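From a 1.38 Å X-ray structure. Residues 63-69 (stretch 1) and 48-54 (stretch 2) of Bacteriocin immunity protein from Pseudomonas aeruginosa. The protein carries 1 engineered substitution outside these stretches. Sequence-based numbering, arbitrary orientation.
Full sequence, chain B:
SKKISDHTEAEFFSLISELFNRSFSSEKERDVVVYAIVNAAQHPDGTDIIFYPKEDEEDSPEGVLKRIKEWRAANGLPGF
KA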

ATOM      1  N   GLY B  63      10.263  15.502  -2.917  1.00 17.20           N
ATOM      2  CA  GLY B  63      10.627  14.657  -4.069  1.00 17.35           C
ATOM      3  C   GLY B  63       9.400  14.381  -4.900  1.00 16.28           C
ATOM      4  O   GLY B  63       9.426  14.487  -6.107  1.00 16.18           O
ATOM      5  N   VAL B  64       8.313  14.021  -4.241  1.00 16.24           N
ATOM      6  CA  VAL B  64       7.059  13.737  -4.980  1.00 15.44           C
ATOM      7  C   VAL B  64       6.661  15.000  -5.732  1.00 15.18           C
ATOM      8  O   VAL B  64       6.336  14.912  -6.907  1.00 15.81           O
ATOM      9  CB  VAL B  64       5.930  13.308  -4.039  1.00 15.86           C
ATOM     10  CG1 VAL B  64       4.618  13.210  -4.799  1.00 17.01           C
ATOM     11  CG2 VAL B  64       6.261  12.011  -3.315  1.00 15.95           C
ATOM     12  N   LEU B  65       6.659  16.132  -5.035  1.00 15.10           N
ATOM     13  CA  LEU B  65       6.229  17.408  -5.639  1.00 15.25           C
ATOM     14  C   LEU B  65       7.140  17.691  -6.826  1.00 14.69           C
ATOM     15  O   LEU B  65       6.618  18.011  -7.890  1.00 15.04           O
ATOM     16  CB  LEU B  65       6.306  18.518  -4.600  1.00 17.38           C
ATOM     17  CG  LEU B  65       5.864  19.880  -5.116  1.00 19.02           C
ATOM     18  CD1 LEU B  65       4.362  19.919  -5.349  1.00 19.66           C
ATOM     19  CD2 LEU B  65       6.298  20.965  -4.145  1.00 20.25           C
ATOM     20  N   LYS B  66       8.449  17.532  -6.641  1.00 15.52           N
ATOM     21  CA  LYS B  66       9.419  17.735  -7.739  1.00 16.56           C
ATOM     22  C   LYS B  66       9.083  16.802  -8.900  1.00 16.07           C
ATOM     23  O   LYS B  66       9.028  17.235 -10.037  1.00 15.85           O
ATOM     24  CB  LYS B  66      10.841  17.442  -7.274  1.00 18.00           C
ATOM     25  CG  LYS B  66      11.883  17.752  -8.335  1.00 19.67           C
ATOM     26  CD  LYS B  66      13.262  17.259  -8.022  1.00 24.07           C
ATOM     27  CE  LYS B  66      13.492  15.837  -8.476  1.00 27.59           C
ATOM     28  NZ  LYS B  66      14.928  15.476  -8.452  1.00 31.11           N
ATOM     29  N   ARG B  67       8.880  15.521  -8.627  1.00 14.98           N
ATOM     30  CA  ARG B  67       8.655  14.556  -9.726  1.00 15.89           C
ATOM     31  C   ARG B  67       7.396  14.967 -10.488  1.00 14.65           C
ATOM     32  O   ARG B  67       7.386  14.875 -11.729  1.00 16.04           O
ATOM     33  CB  ARG B  67       8.597  13.144  -9.158  1.00 16.29           C
ATOM     34  CG  ARG B  67       9.958  12.673  -8.675  1.00 18.32           C
ATOM     35  CD  ARG B  67       9.928  11.201  -8.365  1.00 20.02           C
ATOM     36  NE  ARG B  67       9.197  10.860  -7.164  1.00 18.51           N
ATOM     37  CZ  ARG B  67       9.658  10.991  -5.925  1.00 17.52           C
ATOM     38  NH1 ARG B  67      10.844  11.522  -5.697  1.00 18.13           N
ATOM     39  NH2 ARG B  67       8.939  10.576  -4.900  1.00 18.40           N
ATOM     40  N   ILE B  68       6.386  15.449  -9.777  1.00 14.37           N
ATOM     41  CA  ILE B  68       5.106  15.857 -10.413  1.00 14.50           C
ATOM     42  C   ILE B  68       5.350  17.118 -11.218  1.00 13.93           C
ATOM     43  O   ILE B  68       4.965  17.166 -12.375  1.00 14.51           O
ATOM     44  CB  ILE B  68       4.022  16.061  -9.353  1.00 14.40           C
ATOM     45  CG1 ILE B  68       3.642  14.703  -8.770  1.00 14.28           C
ATOM     46  CG2 ILE B  68       2.833  16.794  -9.938  1.00 14.35           C
ATOM     47  CD1 ILE B  68       2.717  14.773  -7.599  1.00 15.65           C
ATOM     48  N   LYS B  69       5.994  18.089 -10.594  1.00 14.20           N
ATOM     49  CA  LYS B  69       6.210  19.385 -11.257  1.00 13.74           C
ATOM     50  C   LYS B  69       7.114  19.192 -12.464  1.00 13.66           C
ATOM     51  O   LYS B  69       6.832  19.778 -13.500  1.00 14.59           O
ATOM     52  CB  LYS B  69       6.840  20.338 -10.261  1.00 14.85           C
ATOM     53  CG  LYS B  69       5.863  20.871  -9.242  1.00 16.28           C
ATOM     54  CD  LYS B  69       6.548  21.624  -8.158  1.00 16.40           C
ATOM     55  CE  LYS B  69       7.332  22.809  -8.671  1.00 17.52           C
ATOM     56  NZ  LYS B  69       7.982  23.460  -7.522  1.00 20.02           N
TER
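Stretch 2 (48-54) DIIFYPK

The centre of the contact between the two stretches is a small apolar cluster built by Ile 49 and Ile 50 on one side and Val 64 and Ile 68 on the other. Ile 49 has the largest area covered by the other stretch. Its CA-to-CB bond points sideways, yet the end of its side chain comes nearer to the helix of residues 63-69, and CG2 lies 4.3 Å from CG1 of Val 64 and 4.2 Å from CG1 of Ile 68. These two residues are one helical turn apart, so a single methyl group of Ile 49 meets both. Ile 50 starts from a CA-to-CB bond that points away, but with chi1 in m its CG1 lies 3.8 Å from CG1 of Val 64. The nearest CA atoms across the stretches are also here, those of Val 64 and Ile 50, 5.6 Å apart. Val 64, in the t rotamer, places CG2 3.8 Å from CA of Ile 50 and 3.5 Å from O of Ile 49, so that it packs against main chain as well as side chain.

Stretch 1 is helical throughout and belongs to a longer helix; the bonds from N of Arg 67 to O of Gly 63 (2.8 Å) and from N of Ile 68 to O of Val 64 (2.9 Å) carry its regular repeat. Stretch 2 is helical from Asp 48 to Phe 51, and this turn runs roughly counter to the helix of stretch 1. Tyr 52 is the first residue to leave helical phi/psi, although its N still bonds to O of Asp 48 at 2.7 Å, and from Pro 53 onward the chain is extended, turning across the helix through Pro 53 and Lys 54. Phe 51 and Tyr 52 direct their CA-to-CB bonds away from the contact and take no part in it.

Arg 67 joins the apolar centre to the polar edge. Its CB lies 3.4 Å from CG1 of Ile 49, and the side chain then runs back along its own helix to bring the guanidinium to the short helical turn of stretch 2. There O of Ile 49, near the guanidinium plane, accepts two hydrogen bonds, from NE at 3.0 Å and from NH2 at 2.7 Å. Pro 53 covers one face of the group, its CB 3.8 Å from NH2. A water extends the polar edge, donating to O of Ile 50 at 2.8 Å and accepting a weak hydrogen bond from NH2 of Arg 67, also at 2.8 Å.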

ATOM      1  N   ASP B  48       3.198   5.441  -8.202  1.00 14.26           N
ATOM      2  CA  ASP B  48       4.625   5.087  -8.031  1.00 14.58           C
ATOM      3  C   ASP B  48       5.399   6.340  -7.658  1.00 14.81           C
ATOM      4  O   ASP B  48       6.371   6.233  -6.937  1.00 15.79           O
ATOM      5  CB  ASP B  48       5.236   4.513  -9.299  1.00 15.98           C
ATOM      6  CG  ASP B  48       4.760   3.114  -9.594  1.00 15.80           C
ATOM      7  OD1 ASP B  48       3.896   2.623  -8.836  1.00 16.85           O
ATOM      8  OD2 ASP B  48       5.247   2.543 -10.564  1.00 18.66           O
ATOM      9  N   ILE B  49       4.952   7.482  -8.158  1.00 15.64           N
ATOM     10  CA  ILE B  49       5.680   8.758  -7.955  1.00 16.63           C
ATOM     11  C   ILE B  49       5.699   9.071  -6.454  1.00 14.96           C
ATOM     12  O   ILE B  49       6.631   9.727  -5.990  1.00 15.73           O
ATOM     13  CB  ILE B  49       5.022   9.843  -8.822  1.00 19.60           C
ATOM     14  CG1 ILE B  49       6.068  10.808  -9.376  1.00 23.99           C
ATOM     15  CG2 ILE B  49       3.883  10.523  -8.085  1.00 19.02           C
ATOM     16  CD1 ILE B  49       6.966  10.158 -10.412  1.00 28.23           C
ATOM     17  N   ILE B  50       4.724   8.558  -5.699  1.00 14.37           N
ATOM     18  CA  ILE B  50       4.663   8.720  -4.226  1.00 14.59           C
ATOM     19  C   ILE B  50       5.285   7.493  -3.571  1.00 13.79           C
ATOM     20  O   ILE B  50       6.129   7.643  -2.692  1.00 15.06           O
ATOM     21  CB  ILE B  50       3.206   8.881  -3.770  1.00 14.44           C
ATOM     22  CG1 ILE B  50       2.534  10.072  -4.459  1.00 15.15           C
ATOM     23  CG2 ILE B  50       3.147   8.982  -2.259  1.00 15.78           C
ATOM     24  CD1 ILE B  50       1.033  10.042  -4.378  1.00 15.79           C
ATOM     25  N   PHE B  51       4.804   6.313  -3.946  1.00 14.35           N
ATOM     26  CA  PHE B  51       5.020   5.082  -3.155  1.00 14.60           C
ATOM     27  C   PHE B  51       6.253   4.311  -3.598  1.00 14.57           C
ATOM     28  O   PHE B  51       6.746   3.515  -2.818  1.00 15.86           O
ATOM     29  CB  PHE B  51       3.777   4.208  -3.219  1.00 14.37           C
ATOM     30  CG  PHE B  51       2.660   4.825  -2.438  1.00 13.28           C
ATOM     31  CD1 PHE B  51       2.571   4.628  -1.070  1.00 13.50           C
ATOM     32  CD2 PHE B  51       1.741   5.654  -3.050  1.00 13.37           C
ATOM     33  CE1 PHE B  51       1.574   5.249  -0.340  1.00 13.78           C
ATOM     34  CE2 PHE B  51       0.732   6.253  -2.320  1.00 13.68           C
ATOM     35  CZ  PHE B  51       0.655   6.052  -0.965  1.00 13.88           C
ATOM     36  N   TYR B  52       6.736   4.549  -4.812  1.00 15.34           N
ATOM     37  CA  TYR B  52       7.892   3.817  -5.372  1.00 15.83           C
ATOM     38  C   TYR B  52       8.876   4.813  -5.941  1.00 16.80           C
ATOM     39  O   TYR B  52       9.219   4.740  -7.112  1.00 19.23           O
ATOM     40  CB  TYR B  52       7.410   2.778  -6.376  1.00 17.63           C
ATOM     41  CG  TYR B  52       6.665   1.701  -5.655  1.00 16.61           C
ATOM     42  CD1 TYR B  52       7.358   0.644  -5.101  1.00 16.69           C
ATOM     43  CD2 TYR B  52       5.313   1.820  -5.408  1.00 15.62           C
ATOM     44  CE1 TYR B  52       6.709  -0.328  -4.372  1.00 16.46           C
ATOM     45  CE2 TYR B  52       4.646   0.857  -4.679  1.00 14.12           C
ATOM     46  CZ  TYR B  52       5.350  -0.211  -4.163  1.00 15.21           C
ATOM     47  OH  TYR B  52       4.704  -1.170  -3.456  1.00 16.24           O
ATOM     48  N   PRO B  53       9.412   5.710  -5.097  1.00 17.79           N
ATOM     49  CA  PRO B  53      10.528   6.541  -5.532  1.00 19.06           C
ATOM     50  C   PRO B  53      11.647   5.570  -5.933  1.00 22.24           C
ATOM     51  O   PRO B  53      11.841   4.586  -5.233  1.00 22.61           O
ATOM     52  CB  PRO B  53      10.861   7.373  -4.289  1.00 19.65           C
ATOM     53  CG  PRO B  53      10.365   6.523  -3.136  1.00 18.52           C
ATOM     54  CD  PRO B  53       9.106   5.874  -3.669  1.00 17.92           C
ATOM     55  N   LYS B  54      12.317   5.824  -7.057  1.00 24.35           N
ATOM     56  CA  LYS B  54      13.471   4.995  -7.492  1.00 27.32           C
ATOM     57  C   LYS B  54      14.626   5.281  -6.530  1.00 29.61           C
ATOM     58  O   LYS B  54      14.539   6.283  -5.790  1.00 28.17           O
ATOM     59  CB  LYS B  54      13.889   5.285  -8.934  1.00 31.17           C
ATOM     60  CG  LYS B  54      12.755   5.526  -9.919  1.00 33.39           C
ATOM     61  CD  LYS B  54      13.028   5.015 -11.316  1.00 36.28           C
ATOM     62  CE  LYS B  54      12.225   3.775 -11.642  1.00 35.87           C
ATOM     63  NZ  LYS B  54      10.800   4.103 -11.881  1.00 35.58           N
TER
HETATM   64  O   HOH W   1       8.357   9.400  -2.439  1.00 16.82           O